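Local coordinates for protein Cow rumen GH26 endo-mannanase (Metagenome, PDB 6UEH) that is an endo-beta-1,4-mannanase of glycoside hydrolase family 26, probably cleaving internal linkages of mannans such as galactomannan, at residues A[155-160]-A[356-361]; A[380-385]-A[445-450]. All coordinates share one frame; numbering follows the deposited sequence.

Contact 1: A[155-160]-A[356-361]; sequences QKLQDY and NLIWEQ
The carboxamide of Q158 is the flat group of this contact, and both terminal methyls of I358 lie to the same side of its plane, approaching obliquely rather than squarely over the face. The amide oxygen takes the closer touch: Q158 OE1 is 3.4 Å from I358 CG2 and 3.6 Å from I358 CD1. The carbonyl carbon follows, with Q158 CD 4.0 Å from I358 CG2. At the other end of the amide, NE2 donates a hydrogen bond to the backbone O of D381, which fixes the rotation of the group and turns OE1 onto the isoleucine. That oxygen is buried among methyls and has no hydrogen-bond partner in the model. The chain gets there by leaving the helix with CG anti to the backbone N and bending at chi2 (78°), which carries the amide across the end of I358 at a slant. One helical position earlier, L157 meets the tip of the same isoleucine: its CG and its CD2 each lie 3.8 Å from I358 CD1. An alanine here in place of Q158 would probably leave the D381 carbonyl without its side-chain donor and open a gap beside I358 CG2. No hydrogen bond joins the two segments directly; van der Waals packing carries the contact, wholly apolar from L157. Flanking residues L357 and W359 turn to helices 280-301 and 334-351, on the other side of the strand from I358. This fits a TIM barrel whose helix 152-164, ahead of the first strand, packs on inward-facing I358 and probably closes the N-terminal end of the barrel.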
loop_
_atom_site.group_PDB
_atom_site.type_symbol
_atom_site.label_atom_id
_atom_site.label_comp_id
_atom_site.label_asym_id
_atom_site.label_seq_id
_atom_site.Cartn_x
_atom_site.Cartn_y
_atom_site.Cartn_z
ATOM N N GLN A 155 7.760 20.549 3.408
ATOM C CA GLN A 155 8.249 20.383 2.046
ATOM C C GLN A 155 9.656 19.790 2.029
ATOM O O GLN A 155 9.978 18.957 1.178
ATOM C CB GLN A 155 8.226 21.721 1.302
ATOM C CG GLN A 155 8.602 21.608 -0.168
ATOM C CD GLN A 155 7.702 20.650 -0.925
ATOM O OE1 GLN A 155 6.552 20.967 -1.227
ATOM N NE2 GLN A 155 8.221 19.464 -1.227
ATOM N N LYS A 156 10.491 20.212 2.973
ATOM C CA LYS A 156 11.843 19.674 3.081
ATOM C C LYS A 156 11.822 18.195 3.468
ATOM O O LYS A 156 12.629 17.409 2.971
ATOM C CB LYS A 156 12.668 20.481 4.085
ATOM C CG LYS A 156 13.172 21.805 3.522
ATOM C CD LYS A 156 13.538 22.797 4.616
ATOM C CE LYS A 156 14.726 22.336 5.429
ATOM N NZ LYS A 156 15.103 23.356 6.454
ATOM N N LEU A 157 10.898 17.819 4.349
ATOM C CA LEU A 157 10.739 16.412 4.717
ATOM C C LEU A 157 10.303 15.582 3.509
ATOM O O LEU A 157 10.880 14.531 3.232
ATOM C CB LEU A 157 9.731 16.254 5.861
ATOM C CG LEU A 157 9.318 14.823 6.227
ATOM C CD1 LEU A 157 10.531 13.937 6.498
ATOM C CD2 LEU A 157 8.380 14.826 7.433
ATOM N N GLN A 158 9.294 16.064 2.790
ATOM C CA GLN A 158 8.793 15.357 1.615
ATOM C C GLN A 158 9.879 15.204 0.553
ATOM O O GLN A 158 9.972 14.167 -0.109
ATOM C CB GLN A 158 7.578 16.081 1.028
ATOM C CG GLN A 158 6.921 15.368 -0.156
ATOM C CD GLN A 158 6.031 14.202 0.262
ATOM O OE1 GLN A 158 6.263 13.559 1.286
ATOM N NE2 GLN A 158 5.001 13.933 -0.534
ATOM N N ASP A 159 10.704 16.234 0.398
ATOM C CA ASP A 159 11.787 16.185 -0.576
ATOM C C ASP A 159 12.862 15.192 -0.155
ATOM O O ASP A 159 13.426 14.498 -0.999
ATOM C CB ASP A 159 12.393 17.573 -0.783
ATOM C CG ASP A 159 11.563 18.428 -1.715
ATOM O OD1 ASP A 159 10.886 17.858 -2.598
ATOM O OD2 ASP A 159 11.584 19.665 -1.567
ATOM N N TYR A 160 13.144 15.119 1.144
ATOM C CA TYR A 160 14.083 14.118 1.640
ATOM C C TYR A 160 13.576 12.714 1.336
ATOM O O TYR A 160 14.339 11.849 0.902
ATOM C CB TYR A 160 14.318 14.252 3.145
ATOM C CG TYR A 160 15.012 13.029 3.707
ATOM C CD1 TYR A 160 16.378 12.844 3.533
ATOM C CD2 TYR A 160 14.297 12.042 4.382
ATOM C CE1 TYR A 160 17.015 11.722 4.025
ATOM C CE2 TYR A 160 14.928 10.914 4.876
ATOM C CZ TYR A 160 16.287 10.760 4.696
ATOM O OH TYR A 160 16.922 9.643 5.188
ATOM N N ASN A 356 1.523 22.069 7.861
ATOM C CA ASN A 356 2.707 21.297 8.222
ATOM C C ASN A 356 2.508 19.800 8.019
ATOM O O ASN A 356 3.275 18.991 8.536
ATOM C CB ASN A 356 3.085 21.569 9.679
ATOM C CG ASN A 356 1.970 21.199 10.646
ATOM O OD1 ASN A 356 0.788 21.340 10.329
ATOM N ND2 ASN A 356 2.343 20.721 11.829
ATOM N N LEU A 357 1.480 19.439 7.261
ATOM C CA LEU A 357 1.074 18.046 7.142
ATOM C C LEU A 357 1.419 17.438 5.791
ATOM O O LEU A 357 1.248 18.070 4.748
ATOM C CB LEU A 357 -0.431 17.915 7.384
ATOM C CG LEU A 357 -0.971 18.556 8.662
ATOM C CD1 LEU A 357 -2.486 18.409 8.733
ATOM C CD2 LEU A 357 -0.302 17.948 9.892
ATOM N N ILE A 358 1.912 16.206 5.828
ATOM C CA ILE A 358 2.073 15.397 4.629
ATOM C C ILE A 358 0.942 14.378 4.610
ATOM O O ILE A 358 0.940 13.427 5.390
ATOM C CB ILE A 358 3.440 14.689 4.585
ATOM C CG1 ILE A 358 4.571 15.722 4.623
ATOM C CG2 ILE A 358 3.552 13.816 3.342
ATOM C CD1 ILE A 358 5.956 15.120 4.547
ATOM N N TRP A 359 -0.029 14.594 3.731
ATOM C CA TRP A 359 -1.258 13.811 3.748
ATOM C C TRP A 359 -1.072 12.431 3.123
ATOM O O TRP A 359 -0.898 12.303 1.909
ATOM C CB TRP A 359 -2.374 14.572 3.028
ATOM C CG TRP A 359 -2.756 15.852 3.710
ATOM C CD1 TRP A 359 -2.104 17.051 3.640
ATOM C CD2 TRP A 359 -3.883 16.059 4.569
ATOM N NE1 TRP A 359 -2.756 17.991 4.403
ATOM C CE2 TRP A 359 -3.852 17.406 4.983
ATOM C CE3 TRP A 359 -4.918 15.236 5.026
ATOM C CZ2 TRP A 359 -4.813 17.948 5.833
ATOM C CZ3 TRP A 359 -5.870 15.775 5.870
ATOM C CH2 TRP A 359 -5.811 17.118 6.265
ATOM N N GLU A 360 -1.113 11.400 3.962
ATOM C CA GLU A 360 -0.995 10.025 3.489
ATOM C C GLU A 360 -2.343 9.322 3.535
ATOM O O GLU A 360 -2.972 9.226 4.592
ATOM C CB GLU A 360 0.026 9.242 4.318
ATOM C CG GLU A 360 0.199 7.799 3.860
ATOM C CD GLU A 360 1.350 7.094 4.549
ATOM O OE1 GLU A 360 1.657 7.439 5.709
ATOM O OE2 GLU A 360 1.953 6.196 3.927
ATOM N N GLN A 361 -2.783 8.834 2.382
ATOM C CA GLN A 361 -4.047 8.121 2.299
ATOM C C GLN A 361 -3.813 6.648 1.998
ATOM O O GLN A 361 -3.043 6.303 1.098
ATOM C CB GLN A 361 -4.947 8.744 1.231
ATOM C CG GLN A 361 -6.319 8.094 1.129
ATOM C CD GLN A 361 -7.233 8.816 0.162
ATOM O OE1 GLN A 361 -6.910 8.977 -1.018
ATOM N NE2 GLN A 361 -8.380 9.266 0.659
#

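Contact 2: A[380-385]-A[445-450]; sequences VDMIGY and WLYFCP
M382 runs fully extended from its backbone to the sulfur, then bends at chi3 (-58°), so that CE turns to L446 while SD stays at the rim of Y447, still near the leucine. The methyl goes to a leucine, M382 CE lying 3.7 Å from L446 CD2, with the two side chains crossing at about a right angle. The sulfur meets the rim of a tyrosine ring: M382 SD is 4.0 Å from Y447 CE2 and stands 84° off the ring normal, a Met-aromatic contact made at the edge. The OH of the same tyrosine is hydrogen-bonded to E360 OE1, which anchors the ring beside the methionine. Strand 382-387 belongs to the parallel eight-stranded sheet of the TIM barrel, and its two contacting residues serve opposite sides: M382 faces Y447, which also touches strands 169-174 and 423-429, whereas Y385 packs on the outer helix 408-417. There Y385 meets W445, whose six-membered ring swings in although its CB does not point at the strand. The indole corner presses on the tyrosine's stem, with Y385 CB 3.6 Å from W445 CZ3, and W445 CH2 comes within 4.0 Å of Y385 CD2. Their rings are nearly parallel, planes at 28°, but slid so far apart that they scarcely overlap. Beyond them, W445 NE1 hydrogen-bonds to the backbone O of A406, and F411 meets the indole edge-to-face.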
loop_
_atom_site.group_PDB
_atom_site.type_symbol
_atom_site.label_atom_id
_atom_site.label_comp_id
_atom_site.label_asym_id
_atom_site.label_seq_id
_atom_site.Cartn_x
_atom_site.Cartn_y
_atom_site.Cartn_z
ATOM N N VAL A 380 -3.889 14.492 -1.794
ATOM C CA VAL A 380 -3.082 13.423 -1.203
ATOM C C VAL A 380 -1.597 13.607 -1.540
ATOM O O VAL A 380 -1.258 13.977 -2.665
ATOM C CB VAL A 380 -3.559 12.026 -1.691
ATOM C CG1 VAL A 380 -2.727 10.915 -1.066
ATOM C CG2 VAL A 380 -5.041 11.818 -1.378
ATOM N N ASP A 381 -0.719 13.353 -0.571
ATOM C CA ASP A 381 0.722 13.522 -0.769
ATOM C C ASP A 381 1.486 12.203 -0.765
ATOM O O ASP A 381 2.663 12.159 -1.122
ATOM C CB ASP A 381 1.306 14.431 0.313
ATOM C CG ASP A 381 0.670 15.801 0.329
ATOM O OD1 ASP A 381 0.442 16.361 -0.763
ATOM O OD2 ASP A 381 0.397 16.314 1.434
ATOM N N MET A 382 0.822 11.133 -0.345
ATOM C CA MET A 382 1.479 9.843 -0.179
ATOM C C MET A 382 0.436 8.737 -0.099
ATOM O O MET A 382 -0.645 8.941 0.449
ATOM C CB MET A 382 2.354 9.847 1.081
ATOM C CG MET A 382 3.123 8.558 1.340
ATOM S SD MET A 382 4.058 8.595 2.891
ATOM C CE MET A 382 5.104 10.029 2.627
ATOM N N ILE A 383 0.760 7.571 -0.650
ATOM C CA ILE A 383 -0.122 6.416 -0.557
ATOM C C ILE A 383 0.421 5.408 0.447
ATOM O O ILE A 383 1.576 4.998 0.363
ATOM C CB ILE A 383 -0.301 5.715 -1.920
ATOM C CG1 ILE A 383 -0.821 6.702 -2.966
ATOM C CG2 ILE A 383 -1.245 4.527 -1.786
ATOM C CD1 ILE A 383 -2.171 7.283 -2.635
ATOM N N GLY A 384 -0.415 5.010 1.398
ATOM C CA GLY A 384 -0.019 4.010 2.370
ATOM C C GLY A 384 -0.698 2.681 2.113
ATOM O O GLY A 384 -1.843 2.639 1.669
ATOM N N TYR A 385 0.013 1.590 2.372
ATOM C CA TYR A 385 -0.598 0.269 2.319
ATOM C C TYR A 385 -0.388 -0.438 3.650
ATOM O O TYR A 385 0.734 -0.520 4.149
ATOM C CB TYR A 385 -0.030 -0.574 1.170
ATOM C CG TYR A 385 -0.758 -1.892 1.017
ATOM C CD1 TYR A 385 -2.032 -1.938 0.462
ATOM C CD2 TYR A 385 -0.188 -3.083 1.448
ATOM C CE1 TYR A 385 -2.715 -3.132 0.331
ATOM C CE2 TYR A 385 -0.865 -4.287 1.321
ATOM C CZ TYR A 385 -2.130 -4.301 0.763
ATOM O OH TYR A 385 -2.816 -5.488 0.633
ATOM N N TRP A 445 8.757 0.132 -1.638
ATOM C CA TRP A 445 8.025 0.714 -0.512
ATOM C C TRP A 445 8.884 1.764 0.183
ATOM O O TRP A 445 10.032 1.488 0.535
ATOM C CB TRP A 445 7.618 -0.357 0.505
ATOM C CG TRP A 445 6.820 -1.507 -0.041
ATOM C CD1 TRP A 445 7.285 -2.752 -0.349
ATOM C CD2 TRP A 445 5.412 -1.526 -0.315
ATOM N NE1 TRP A 445 6.257 -3.543 -0.806
ATOM C CE2 TRP A 445 5.096 -2.814 -0.794
ATOM C CE3 TRP A 445 4.389 -0.578 -0.206
ATOM C CZ2 TRP A 445 3.802 -3.177 -1.165
ATOM C CZ3 TRP A 445 3.105 -0.941 -0.572
ATOM C CH2 TRP A 445 2.823 -2.229 -1.047
ATOM N N LEU A 446 8.335 2.961 0.369
ATOM C CA LEU A 446 9.091 4.074 0.950
ATOM C C LEU A 446 9.543 3.791 2.378
ATOM O O LEU A 446 10.682 4.085 2.744
ATOM C CB LEU A 446 8.258 5.358 0.926
ATOM C CG LEU A 446 8.863 6.558 1.662
ATOM C CD1 LEU A 446 10.214 6.943 1.062
ATOM C CD2 LEU A 446 7.903 7.739 1.641
ATOM N N TYR A 447 8.644 3.242 3.189
ATOM C CA TYR A 447 8.997 2.857 4.552
ATOM C C TYR A 447 8.156 1.677 5.032
ATOM O O TYR A 447 7.189 1.287 4.375
ATOM C CB TYR A 447 8.863 4.054 5.509
ATOM C CG TYR A 447 7.453 4.525 5.852
ATOM C CD1 TYR A 447 6.748 3.969 6.915
ATOM C CD2 TYR A 447 6.856 5.565 5.150
ATOM C CE1 TYR A 447 5.474 4.411 7.247
ATOM C CE2 TYR A 447 5.582 6.017 5.477
ATOM C CZ TYR A 447 4.895 5.436 6.525
ATOM O OH TYR A 447 3.630 5.884 6.854
ATOM N N PHE A 448 8.551 1.093 6.161
ATOM C CA PHE A 448 7.748 0.056 6.805
ATOM C C PHE A 448 7.447 0.465 8.239
ATOM O O PHE A 448 8.118 1.335 8.793
ATOM C CB PHE A 448 8.446 -1.314 6.765
ATOM C CG PHE A 448 9.782 -1.363 7.475
ATOM C CD1 PHE A 448 9.856 -1.439 8.858
ATOM C CD2 PHE A 448 10.964 -1.390 6.748
ATOM C CE1 PHE A 448 11.081 -1.501 9.505
ATOM C CE2 PHE A 448 12.190 -1.459 7.386
ATOM C CZ PHE A 448 12.249 -1.516 8.765
ATOM N N CYS A 449 6.443 -0.166 8.837
ATOM C CA CYS A 449 6.021 0.202 10.180
ATOM C C CYS A 449 5.148 -0.875 10.814
ATOM O O CYS A 449 3.938 -0.906 10.592
ATOM C CB CYS A 449 5.266 1.534 10.150
ATOM S SG CYS A 449 4.848 2.200 11.777
ATOM N N PRO A 450 5.763 -1.767 11.603
ATOM C CA PRO A 450 4.976 -2.738 12.366
ATOM C C PRO A 450 4.073 -2.031 13.373
ATOM O O PRO A 450 4.426 -0.956 13.860
ATOM C CB PRO A 450 6.040 -3.577 13.082
ATOM C CG PRO A 450 7.299 -3.363 12.296
ATOM C CD PRO A 450 7.210 -1.959 11.785
#

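Contacts 1 and 2 have centres 12 Å apart in the glycoside hydrolase family 26 barrel and follow in series along the chain, 356-361 being complete before 380-385 begins. Their strands, 357-362 and 382-387, are consecutive and lie side by side in the parallel sheet. A probable backbone hydrogen bond between W359 O and D381 N (2.7 Å) joins strand 357-362 to the residue just ahead of strand 382-387. The carboxylate of E360 also reaches across, OE2 packing against M382 SD and G384 CA. Helix 152-164 and the inward part of loop 445-450 thus both meet the interior side of one strand pair, while W445 packs on its outer side.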